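Local coordinates for protease (Helicobacter pylori, PDB 5EUF), which probably cleaves the cytoplasmic domain of human JAM-A as a zinc-dependent M16-family peptidase, acting as a virulence factor that weakens gastric epithelial cell-cell adhesion, at residues I95-S98 and E99-D103. Sequence-based numbering, arbitrary orientation.
Sequences IKTS and EANLD
The carboxamide of Asn101 and the hydroxyl of Thr97 meet at the OD1 end of the amide. Thr97 OG1 stands close to the plane through Asn101 CG, OD1 and ND2, so it comes up beside that group. Thr97 OG1 is 3.1 Å from Asn101 OD1 and 3.2 Å from Asn101 CB. Ser98 OG reaches the same end from the other side of the amide plane, 3.7 Å from Asn101 OD1 and displaced beyond the outline of the group; neither hydroxyl lies over a face. The Thr97 and Asn101 side chains cross at about a right angle, and Thr97 CG2 touches Asn101 CB at 4.0 Å. Two torsions set up the meeting. Thr97 turns OG1 away from its own backbone N (chi1 176°), while Asn101 carries CG opposite its carbonyl carbon (chi1 -65°). Phe78 touches both side chains.

The backbone supplies the hydrogen bond across the contact: Asn101 N donates to Ser98 O at 3.1 Å, with an N-H...O angle of 149°. This three-residue spacing, with helical backbone angles at Glu99 and Ala100, defines a 3-10 turn; a weak bond from Leu102 N to Glu99 O continues it. Asn101 occupies the N-cap position, but its side chain makes no capping bond.

Beyond the turn, Leu102 is buried against Ile31 and Val33 of strand 30-37 and Leu208 of helix 202-213. Strand 91-98 runs antiparallel between strands 30-37 and 81-86. The arrangement is thus a tight strand-to-helix connection at the surface, through which strand 91-98 of the M16 sheet passes, by a 3-10 turn, into helix 102-113.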
loop_
_atom_site.group_PDB
_atom_site.type_symbol
_atom_site.label_atom_id
_atom_site.label_comp_id
_atom_site.label_asym_id
_atom_site.label_seq_id
_atom_site.Cartn_x
_atom_site.Cartn_y
_atom_site.Cartn_z
ATOM N N ILE B 95 34.343 2.482 0.238
ATOM C CA ILE B 95 35.561 1.704 0.039
ATOM C C ILE B 95 36.476 1.818 1.254
ATOM O O ILE B 95 36.777 2.920 1.712
ATOM C CB ILE B 95 36.340 2.167 -1.214
ATOM C CG1 ILE B 95 35.534 1.900 -2.486
ATOM C CG2 ILE B 95 37.684 1.466 -1.299
ATOM C CD1 ILE B 95 36.245 2.332 -3.751
ATOM N N LYS B 96 36.909 0.673 1.775
ATOM C CA LYS B 96 37.882 0.637 2.861
ATOM C C LYS B 96 39.290 0.468 2.308
ATOM O O LYS B 96 39.610 -0.569 1.731
ATOM C CB LYS B 96 37.569 -0.500 3.835
ATOM C CG LYS B 96 36.466 -0.191 4.825
ATOM C CD LYS B 96 36.905 0.886 5.796
ATOM C CE LYS B 96 38.112 0.444 6.603
ATOM N NZ LYS B 96 38.510 1.482 7.589
ATOM N N THR B 97 40.130 1.481 2.484
ATOM C CA THR B 97 41.499 1.405 1.985
ATOM C C THR B 97 42.421 2.392 2.699
ATOM O O THR B 97 42.127 2.840 3.808
ATOM C CB THR B 97 41.550 1.658 0.462
ATOM O OG1 THR B 97 42.914 1.663 0.021
ATOM C CG2 THR B 97 40.895 2.986 0.115
ATOM N N SER B 98 43.544 2.714 2.064
ATOM C CA SER B 98 44.474 3.697 2.608
ATOM C C SER B 98 44.389 4.999 1.819
ATOM O O SER B 98 43.684 5.073 0.813
ATOM C CB SER B 98 45.903 3.156 2.594
ATOM O OG SER B 98 46.309 2.836 1.277
ATOM N N GLU B 99 45.107 6.021 2.274
ATOM C CA GLU B 99 45.045 7.333 1.634
ATOM C C GLU B 99 45.727 7.308 0.270
ATOM O O GLU B 99 45.479 8.170 -0.575
ATOM C CB GLU B 99 45.677 8.407 2.527
ATOM C CG GLU B 99 47.201 8.438 2.513
ATOM C CD GLU B 99 47.760 9.390 1.471
ATOM O OE1 GLU B 99 46.981 10.209 0.936
ATOM O OE2 GLU B 99 48.974 9.315 1.184
ATOM N N ALA B 100 46.586 6.315 0.060
ATOM C CA ALA B 100 47.275 6.162 -1.213
ATOM C C ALA B 100 46.291 5.786 -2.317
ATOM O O ALA B 100 46.535 6.048 -3.493
ATOM C CB ALA B 100 48.374 5.118 -1.101
ATOM N N ASN B 101 45.175 5.176 -1.927
ATOM C CA ASN B 101 44.159 4.763 -2.887
ATOM C C ASN B 101 42.925 5.656 -2.850
ATOM O O ASN B 101 41.880 5.306 -3.397
ATOM C CB ASN B 101 43.757 3.309 -2.640
ATOM C CG ASN B 101 44.897 2.343 -2.887
ATOM O OD1 ASN B 101 45.236 1.530 -2.028
ATOM N ND2 ASN B 101 45.502 2.434 -4.064
ATOM N N LEU B 102 43.051 6.811 -2.206
ATOM C CA LEU B 102 41.965 7.783 -2.165
ATOM C C LEU B 102 41.614 8.277 -3.562
ATOM O O LEU B 102 40.441 8.397 -3.912
ATOM C CB LEU B 102 42.337 8.970 -1.276
ATOM C CG LEU B 102 41.330 10.121 -1.313
ATOM C CD1 LEU B 102 39.997 9.688 -0.722
ATOM C CD2 LEU B 102 41.875 11.343 -0.595
ATOM N N ASP B 103 42.643 8.557 -4.356
ATOM C CA ASP B 103 42.452 9.099 -5.696
ATOM C C ASP B 103 41.746 8.109 -6.616
ATOM O O ASP B 103 40.796 8.467 -7.311
ATOM C CB ASP B 103 43.794 9.506 -6.303
ATOM C CG ASP B 103 43.635 10.300 -7.582
ATOM O OD1 ASP B 103 43.419 11.526 -7.493
ATOM O OD2 ASP B 103 43.724 9.703 -8.677
#